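PDB 2BM8: cephalosporin hydroxylase CMCI from Streptomyces clavuligerus, which probably takes part in cephamycin biosynthesis, in the methoxylation of the cephalosporin nucleus, and has a Rossmann-like domain related to methyltransferases. Local coordinates for residues 212-217 with 228-233. The protein carries 3 engineered substitutions. Sequence-based numbering, arbitrary orientation.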
# COMPACT_ATOMS: atom_id res chain seq x y z
N SER B 212 29.26 18.31 -1.48
CA SER B 212 28.23 18.05 -0.49
C SER B 212 26.99 17.55 -1.21
O SER B 212 26.82 17.85 -2.39
CB SER B 212 27.86 19.35 0.25
OG SER B 212 26.95 20.14 -0.54
N MET B 213 26.15 16.79 -0.53
CA MET B 213 24.81 16.51 -1.04
C MET B 213 23.88 17.64 -0.59
O MET B 213 23.73 17.88 0.61
CB MET B 213 24.29 15.17 -0.53
CG MET B 213 22.91 14.84 -1.06
SD MET B 213 22.51 13.11 -0.92
CE MET B 213 22.84 12.83 0.82
N ASP B 214 23.26 18.31 -1.55
CA ASP B 214 22.37 19.42 -1.28
C ASP B 214 20.99 18.91 -0.88
O ASP B 214 20.23 18.46 -1.71
CB ASP B 214 22.26 20.31 -2.51
CG ASP B 214 21.44 21.56 -2.25
OD1 ASP B 214 20.79 21.65 -1.20
OD2 ASP B 214 21.38 22.50 -3.06
N MET B 215 20.66 19.03 0.39
CA MET B 215 19.47 18.39 0.94
C MET B 215 18.17 19.10 0.63
O MET B 215 17.11 18.53 0.87
CB MET B 215 19.61 18.23 2.44
CG MET B 215 20.74 17.33 2.84
SD MET B 215 20.67 15.70 2.11
CE MET B 215 19.44 14.93 3.21
N LEU B 216 18.23 20.33 0.13
CA LEU B 216 17.03 21.01 -0.35
C LEU B 216 16.46 20.36 -1.61
O LEU B 216 15.24 20.29 -1.79
CB LEU B 216 17.30 22.49 -0.61
CG LEU B 216 16.05 23.37 -0.82
CD1 LEU B 216 15.14 23.33 0.38
CD2 LEU B 216 16.44 24.81 -1.12
N TYR B 217 17.35 19.88 -2.48
CA TYR B 217 16.95 19.30 -3.76
C TYR B 217 17.07 17.77 -3.82
O TYR B 217 16.31 17.13 -4.54
CB TYR B 217 17.78 19.93 -4.87
CG TYR B 217 17.61 21.43 -4.97
CD1 TYR B 217 18.71 22.28 -4.95
CD2 TYR B 217 16.34 22.00 -5.08
CE1 TYR B 217 18.55 23.67 -5.04
CE2 TYR B 217 16.17 23.39 -5.17
CZ TYR B 217 17.28 24.21 -5.16
OH TYR B 217 17.10 25.57 -5.25
N VAL B 228 22.21 14.99 -6.04
CA VAL B 228 22.44 16.41 -6.28
C VAL B 228 23.61 16.85 -5.41
O VAL B 228 23.48 16.96 -4.20
CB VAL B 228 21.18 17.25 -5.92
CG1 VAL B 228 21.43 18.74 -6.15
CG2 VAL B 228 19.97 16.78 -6.72
N LEU B 229 24.76 17.07 -6.04
CA LEU B 229 25.96 17.48 -5.31
C LEU B 229 26.37 18.89 -5.71
O LEU B 229 26.10 19.33 -6.81
CB LEU B 229 27.11 16.53 -5.61
CG LEU B 229 26.76 15.05 -5.67
CD1 LEU B 229 28.00 14.25 -5.98
CD2 LEU B 229 26.13 14.59 -4.36
N ARG B 230 27.02 19.61 -4.80
CA ARG B 230 27.63 20.88 -5.18
C ARG B 230 28.98 21.12 -4.50
O ARG B 230 29.36 20.46 -3.55
CB ARG B 230 26.67 22.05 -4.93
CG ARG B 230 26.15 22.15 -3.54
CD ARG B 230 25.37 23.43 -3.26
NE ARG B 230 25.33 23.71 -1.83
CZ ARG B 230 24.49 24.56 -1.25
NH1 ARG B 230 23.60 25.23 -1.98
NH2 ARG B 230 24.52 24.74 0.06
N ARG B 231 29.69 22.10 -5.03
CA ARG B 231 31.02 22.43 -4.58
C ARG B 231 30.95 23.25 -3.29
O ARG B 231 30.41 24.35 -3.28
CB ARG B 231 31.75 23.20 -5.68
CG ARG B 231 33.06 22.60 -6.08
CD ARG B 231 33.99 22.49 -4.94
NE ARG B 231 35.39 22.50 -5.33
CZ ARG B 231 36.38 22.50 -4.46
NH1 ARG B 231 36.12 22.47 -3.16
NH2 ARG B 231 37.63 22.50 -4.88
N VAL B 232 31.48 22.68 -2.21
CA VAL B 232 31.58 23.36 -0.90
C VAL B 232 32.77 24.33 -0.92
O VAL B 232 33.69 24.17 -1.75
CB VAL B 232 31.75 22.32 0.26
CG1 VAL B 232 31.99 22.99 1.63
CG2 VAL B 232 30.54 21.44 0.33
N ALA B 233 32.73 25.33 -0.04
CA ALA B 233 33.78 26.35 0.07
C ALA B 233 35.21 25.77 0.12
O ALA B 233 35.47 24.79 0.82
CB ALA B 233 33.52 27.27 1.30
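Ser212 and Arg230 face each other as an antiparallel hydrogen-bonded pair, and they illustrate how the outermost strand of a chain is sewn to its neighbour by backbone while charged side chains meet loosely above it. Ser212 N gives to Arg230 O at 3.0 Å, Arg230 N returns a bond to Ser212 O, and Asp214 N reaches Val228 O at 3.0 Å. Between these bonds Met213 and Leu229 form the non-hydrogen-bonded pair, where CD2 of Leu229 lies 4.3 Å from CB of Met213. Val228 CG1 packs against Tyr217 CB at 4.0 Å in the closely fitted, buried part. Val232, though partly exposed, brings CG2 to 3.4 Å from Ser212 CB.

The side chains of Arg230 and Asp214 meet more loosely. Arg230 runs extended from CG to NE, its CG near Ser212 OG, and slants across Asp214, whose CG, anti to the backbone N (chi1 -175°), lies over the rim of one guanidinium face. The planes are 38° apart and Asp214 OD2 stays 3.7 Å from Arg230 NH1, a long, purely electrostatic salt bridge. Firmer partners hold these groups: Tyr182 binds Asp214 OD2, while Asp35 of a second subunit takes Arg230 NH2 and Ser212 OG.

Strand 228-231 is thus inserted antiparallel between 182-185 and 211-214 in the seven-stranded Rossmann-like sheet, helix 67-80 packs on Val228 and Tyr217, and Met213 carries the sheet on into a strand of the second subunit.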